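Local atomic coordinates of stringent starvation protein B (Caulobacter vibrioides, PDB entry 2QAS), a protein that probably acts as a dimeric adaptor that recruits ssrA-tagged proteins to ClpX, promoting their degradation by its partner protease. Residues R25-A30 and V118-Q123; K29-K34 and H45-T50. All coordinates share one frame; numbering follows the deposited sequence.

From the N terminus the chain first forms helix 16-35, whose consecutive turns start both contacts. Segment 29-34 closes the short loop of contact 2: only 10 residues separate it from 45-50, at the start of strand 47-52. Segment 25-30 meets strand 120-123, so contact 1 closes a loop of 87 intervening residues. Contact 2 is therefore nested within contact 1, the two sharing K29 and A30 on the helix. Both bring the helix onto the same four-stranded antiparallel sheet, where strand 110-115 separates the two target strands. The centres of the two contacts lie about 7 Å apart, and V118 CG1 packs 3.5 Å from H45 CE1. The second subunit touches both.

Contact 1 of 2, residues R25-A30 and V118-Q123; sequences RGVVKA and VQFALQ
The turn of helix carrying V27, which meets F120 and L122, is held by the bond from A30 N to G26 O at 3.0 Å. This helix, 16-35, lies over the four-stranded antiparallel sheet at the outermost strand within this chain, 120-123, and the meeting itself is apolar. F120 and L122, two residues apart in the strand, both turn their side chains toward the helix. V27 CB lies 4.1 Å from L122 CD1, whereas V27 CG1 reaches F120 CE1 at 4.4 Å, approaching the ring obliquely. The torsion accounts for this division: with CG1 anti to the backbone N (chi1 173°), that methyl extends toward F120. V28, on the adjoining helical face, packs on L110 and F113 of strand 110-115, the strand that L122 pairs with through its backbone. Where the strand begins, Q119 and F120 both face D115, a G1 beta bulge, with Q119 in the left-handed region (phi 47°, psi 39°). The second subunit completes the packing: its A23 lies on V27 and its Y16 stacks with the F120 ring. On the strand itself, the F120 ring also leans on L122, with F120 CE1 3.6 Å from L122 CG.

Contact 2 of 2, residues K29-K34 and H45-T50; sequences KAALKK and HHLYIT
The A31 methyl is directed toward the strand, and A31 CB stands 4.2 Å from L47 CD1. Between 29-34 and 45-50 the closest pair of CA atoms is A31 and L47, 8.7 Å apart, a spacing that leaves room for side chains alone to mediate the meeting. L32 follows, its CB directed along the strand rather than at it; the reach is made by one branch, L32 CD2, which lies 4.0 Å from L47 CD1. The two leucine side chains meet at a slant. A single methyl of L47 thus serves both helix residues, and its second torsion explains how: CD1 is anti to CA (chi2 178°), extended to the full length of the side chain, toward the helix. In this helix-on-sheet packing, helix 16-35 covers strand 47-52, which lies inside the antiparallel sheet between strands 71-76 and 110-115. L32 also touches L76 of that sheet and F90 of strand 89-96 in the other sheet, while L47 rests on F113 and on Y16 of the second subunit; all three residues that touch across the contact are buried. K33 turns from the strand, and its NZ makes a salt bridge with E87, the same carboxylate that K29 bridges one turn earlier. K34, next along, sends its NZ to a hydrogen bond with M14 O of the second subunit.

Contact 1 of 2, residues R25-A30 and V118-Q123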
loop_
_atom_site.group_PDB
_atom_site.type_symbol
_atom_site.label_atom_id
_atom_site.label_comp_id
_atom_site.label_asym_id
_atom_site.label_seq_id
_atom_site.Cartn_x
_atom_site.Cartn_y
_atom_site.Cartn_z
ATOM N N ARG A 25 -0.360 -5.452 0.155
ATOM C CA ARG A 25 -0.016 -6.528 1.077
ATOM C C ARG A 25 0.107 -5.892 2.455
ATOM O O ARG A 25 -0.121 -6.543 3.480
ATOM C CB ARG A 25 1.309 -7.188 0.686
ATOM C CG ARG A 25 1.225 -8.035 -0.580
ATOM C CD ARG A 25 2.549 -8.720 -0.881
ATOM N NE ARG A 25 2.467 -9.560 -2.077
ATOM C CZ ARG A 25 1.778 -10.695 -2.155
ATOM N NH1 ARG A 25 1.103 -11.138 -1.101
ATOM N NH2 ARG A 25 1.756 -11.389 -3.289
ATOM N N GLY A 26 0.443 -4.604 2.459
ATOM C CA GLY A 26 0.597 -3.860 3.694
ATOM C C GLY A 26 -0.678 -3.730 4.506
ATOM O O GLY A 26 -0.619 -3.446 5.704
ATOM N N VAL A 27 -1.830 -3.915 3.866
ATOM C CA VAL A 27 -3.104 -3.832 4.583
ATOM C C VAL A 27 -3.232 -5.078 5.462
ATOM O O VAL A 27 -3.775 -5.028 6.567
ATOM C CB VAL A 27 -4.311 -3.773 3.615
ATOM C CG1 VAL A 27 -5.616 -3.866 4.398
ATOM C CG2 VAL A 27 -4.285 -2.477 2.829
ATOM N N VAL A 28 -2.723 -6.197 4.961
ATOM C CA VAL A 28 -2.764 -7.442 5.713
ATOM C C VAL A 28 -1.926 -7.258 6.968
ATOM O O VAL A 28 -2.354 -7.583 8.073
ATOM C CB VAL A 28 -2.198 -8.604 4.883
ATOM C CG1 VAL A 28 -2.170 -9.871 5.714
ATOM C CG2 VAL A 28 -3.052 -8.796 3.620
ATOM N N LYS A 29 -0.729 -6.719 6.794
ATOM C CA LYS A 29 0.160 -6.480 7.919
ATOM C C LYS A 29 -0.457 -5.541 8.942
ATOM O O LYS A 29 -0.331 -5.747 10.150
ATOM C CB LYS A 29 1.461 -5.890 7.415
ATOM C CG LYS A 29 2.341 -5.319 8.486
ATOM C CD LYS A 29 3.630 -4.891 7.841
ATOM C CE LYS A 29 4.522 -4.146 8.798
ATOM N NZ LYS A 29 5.657 -3.573 8.026
ATOM N N ALA A 30 -1.126 -4.502 8.468
ATOM C CA ALA A 30 -1.743 -3.560 9.390
ATOM C C ALA A 30 -2.932 -4.197 10.108
ATOM O O ALA A 30 -3.176 -3.911 11.278
ATOM C CB ALA A 30 -2.172 -2.310 8.653
ATOM N N VAL A 118 -17.377 -7.813 6.807
ATOM C CA VAL A 118 -17.656 -6.641 5.987
ATOM C C VAL A 118 -17.355 -6.999 4.539
ATOM O O VAL A 118 -17.225 -6.134 3.682
ATOM C CB VAL A 118 -16.786 -5.432 6.426
ATOM C CG1 VAL A 118 -17.204 -4.970 7.815
ATOM C CG2 VAL A 118 -15.306 -5.822 6.440
ATOM N N GLN A 119 -17.240 -8.294 4.282
ATOM C CA GLN A 119 -16.963 -8.792 2.945
ATOM C C GLN A 119 -15.834 -8.072 2.223
ATOM O O GLN A 119 -15.908 -7.836 1.015
ATOM C CB GLN A 119 -18.226 -8.727 2.098
ATOM C CG GLN A 119 -19.326 -9.664 2.561
ATOM C CD GLN A 119 -20.637 -9.365 1.868
ATOM O OE1 GLN A 119 -20.739 -9.441 0.637
ATOM N NE2 GLN A 119 -21.649 -9.006 2.652
ATOM N N PHE A 120 -14.782 -7.731 2.961
ATOM C CA PHE A 120 -13.639 -7.076 2.353
ATOM C C PHE A 120 -12.644 -8.151 1.932
ATOM O O PHE A 120 -12.259 -8.991 2.740
ATOM C CB PHE A 120 -12.983 -6.107 3.340
ATOM C CG PHE A 120 -11.730 -5.484 2.813
ATOM C CD1 PHE A 120 -10.486 -6.030 3.115
ATOM C CD2 PHE A 120 -11.792 -4.390 1.949
ATOM C CE1 PHE A 120 -9.321 -5.504 2.560
ATOM C CE2 PHE A 120 -10.632 -3.855 1.386
ATOM C CZ PHE A 120 -9.393 -4.415 1.692
ATOM N N ALA A 121 -12.217 -8.123 0.675
ATOM C CA ALA A 121 -11.278 -9.122 0.181
ATOM C C ALA A 121 -10.139 -8.528 -0.643
ATOM O O ALA A 121 -10.272 -7.454 -1.205
ATOM C CB ALA A 121 -12.028 -10.154 -0.647
ATOM N N LEU A 122 -9.019 -9.243 -0.708
ATOM C CA LEU A 122 -7.847 -8.823 -1.480
ATOM C C LEU A 122 -7.227 -10.056 -2.118
ATOM O O LEU A 122 -7.258 -11.133 -1.534
ATOM C CB LEU A 122 -6.799 -8.159 -0.577
ATOM C CG LEU A 122 -7.120 -6.814 0.076
ATOM C CD1 LEU A 122 -5.975 -6.422 0.999
ATOM C CD2 LEU A 122 -7.332 -5.746 -0.991
ATOM N N GLN A 123 -6.668 -9.902 -3.315
ATOM C CA GLN A 123 -6.027 -11.012 -4.015
ATOM C C GLN A 123 -4.654 -10.547 -4.499
ATOM O O GLN A 123 -4.550 -9.530 -5.171
ATOM C CB GLN A 123 -6.890 -11.465 -5.202
ATOM C CG GLN A 123 -8.318 -11.894 -4.816
ATOM C CD GLN A 123 -9.201 -12.243 -6.025
ATOM O OE1 GLN A 123 -8.870 -13.131 -6.817
ATOM N NE2 GLN A 123 -10.331 -11.544 -6.162
#

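Contact 2 of 2, residues K29-K34 and H45-T50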
loop_
_atom_site.group_PDB
_atom_site.type_symbol
_atom_site.label_atom_id
_atom_site.label_comp_id
_atom_site.label_asym_id
_atom_site.label_seq_id
_atom_site.Cartn_x
_atom_site.Cartn_y
_atom_site.Cartn_z
ATOM N N LYS A 29 -0.729 -6.719 6.794
ATOM C CA LYS A 29 0.160 -6.480 7.919
ATOM C C LYS A 29 -0.457 -5.541 8.942
ATOM O O LYS A 29 -0.331 -5.747 10.150
ATOM C CB LYS A 29 1.461 -5.890 7.415
ATOM C CG LYS A 29 2.341 -5.319 8.486
ATOM C CD LYS A 29 3.630 -4.891 7.841
ATOM C CE LYS A 29 4.522 -4.146 8.798
ATOM N NZ LYS A 29 5.657 -3.573 8.026
ATOM N N ALA A 30 -1.126 -4.502 8.468
ATOM C CA ALA A 30 -1.743 -3.560 9.390
ATOM C C ALA A 30 -2.932 -4.197 10.108
ATOM O O ALA A 30 -3.176 -3.911 11.278
ATOM C CB ALA A 30 -2.172 -2.310 8.653
ATOM N N ALA A 31 -3.667 -5.063 9.409
ATOM C CA ALA A 31 -4.811 -5.758 9.995
ATOM C C ALA A 31 -4.324 -6.756 11.056
ATOM O O ALA A 31 -4.950 -6.916 12.111
ATOM C CB ALA A 31 -5.592 -6.487 8.908
ATOM N N LEU A 32 -3.208 -7.426 10.780
ATOM C CA LEU A 32 -2.653 -8.376 11.736
ATOM C C LEU A 32 -2.101 -7.686 12.984
ATOM O O LEU A 32 -1.951 -8.319 14.019
ATOM C CB LEU A 32 -1.559 -9.233 11.084
ATOM C CG LEU A 32 -2.082 -10.245 10.055
ATOM C CD1 LEU A 32 -0.945 -10.977 9.390
ATOM C CD2 LEU A 32 -2.995 -11.234 10.744
ATOM N N LYS A 33 -1.793 -6.394 12.897
ATOM C CA LYS A 33 -1.280 -5.679 14.066
ATOM C C LYS A 33 -2.429 -5.309 14.982
ATOM O O LYS A 33 -2.263 -5.228 16.195
ATOM C CB LYS A 33 -0.491 -4.420 13.664
ATOM C CG LYS A 33 0.895 -4.746 13.127
ATOM C CD LYS A 33 1.765 -3.520 12.930
ATOM C CE LYS A 33 3.191 -3.933 12.539
ATOM N NZ LYS A 33 4.129 -2.769 12.374
ATOM N N LYS A 34 -3.600 -5.083 14.405
ATOM C CA LYS A 34 -4.765 -4.773 15.219
ATOM C C LYS A 34 -5.233 -6.068 15.881
ATOM O O LYS A 34 -5.747 -6.056 16.994
ATOM C CB LYS A 34 -5.891 -4.194 14.354
ATOM C CG LYS A 34 -5.549 -2.865 13.702
ATOM C CD LYS A 34 -6.761 -2.260 13.016
ATOM C CE LYS A 34 -6.426 -0.914 12.378
ATOM N NZ LYS A 34 -7.647 -0.236 11.835
ATOM N N HIS A 45 -15.264 -8.974 13.500
ATOM C CA HIS A 45 -14.171 -9.126 12.543
ATOM C C HIS A 45 -13.267 -10.328 12.803
ATOM O O HIS A 45 -12.864 -10.586 13.935
ATOM C CB HIS A 45 -13.315 -7.857 12.515
ATOM C CG HIS A 45 -14.013 -6.667 11.937
ATOM N ND1 HIS A 45 -14.169 -6.482 10.580
ATOM C CD2 HIS A 45 -14.610 -5.607 12.532
ATOM C CE1 HIS A 45 -14.830 -5.360 10.363
ATOM N NE2 HIS A 45 -15.110 -4.810 11.531
ATOM N N HIS A 46 -12.984 -11.070 11.738
ATOM C CA HIS A 46 -12.089 -12.216 11.785
ATOM C C HIS A 46 -11.431 -12.321 10.415
ATOM O O HIS A 46 -11.973 -11.816 9.427
ATOM C CB HIS A 46 -12.821 -13.510 12.167
ATOM C CG HIS A 46 -14.018 -13.823 11.327
ATOM N ND1 HIS A 46 -15.169 -13.062 11.359
ATOM C CD2 HIS A 46 -14.259 -14.839 10.466
ATOM C CE1 HIS A 46 -16.067 -13.597 10.551
ATOM N NE2 HIS A 46 -15.541 -14.676 9.997
ATOM N N LEU A 47 -10.272 -12.971 10.339
ATOM C CA LEU A 47 -9.563 -13.033 9.065
ATOM C C LEU A 47 -9.287 -14.394 8.457
ATOM O O LEU A 47 -9.078 -15.371 9.156
ATOM C CB LEU A 47 -8.226 -12.282 9.191
ATOM C CG LEU A 47 -8.241 -10.969 9.992
ATOM C CD1 LEU A 47 -6.846 -10.380 10.052
ATOM C CD2 LEU A 47 -9.202 -9.973 9.359
ATOM N N TYR A 48 -9.283 -14.428 7.130
ATOM C CA TYR A 48 -8.964 -15.626 6.378
ATOM C C TYR A 48 -7.722 -15.254 5.578
ATOM O O TYR A 48 -7.768 -14.366 4.729
ATOM C CB TYR A 48 -10.092 -16.010 5.427
ATOM C CG TYR A 48 -11.227 -16.749 6.095
ATOM C CD1 TYR A 48 -12.175 -16.077 6.867
ATOM C CD2 TYR A 48 -11.326 -18.140 5.992
ATOM C CE1 TYR A 48 -13.192 -16.766 7.527
ATOM C CE2 TYR A 48 -12.339 -18.844 6.645
ATOM C CZ TYR A 48 -13.269 -18.152 7.412
ATOM O OH TYR A 48 -14.262 -18.859 8.063
ATOM N N ILE A 49 -6.611 -15.912 5.874
ATOM C CA ILE A 49 -5.360 -15.650 5.187
ATOM C C ILE A 49 -4.990 -16.858 4.339
ATOM O O ILE A 49 -4.952 -17.980 4.841
ATOM C CB ILE A 49 -4.194 -15.435 6.186
ATOM C CG1 ILE A 49 -4.567 -14.387 7.231
ATOM C CG2 ILE A 49 -2.941 -15.038 5.440
ATOM C CD1 ILE A 49 -4.868 -13.071 6.650
ATOM N N THR A 50 -4.713 -16.642 3.058
ATOM C CA THR A 50 -4.318 -17.756 2.210
ATOM C C THR A 50 -2.897 -17.496 1.740
ATOM O O THR A 50 -2.575 -16.388 1.333
ATOM C CB THR A 50 -5.244 -17.897 0.995
ATOM O OG1 THR A 50 -6.609 -17.946 1.436
ATOM C CG2 THR A 50 -4.924 -19.173 0.237
#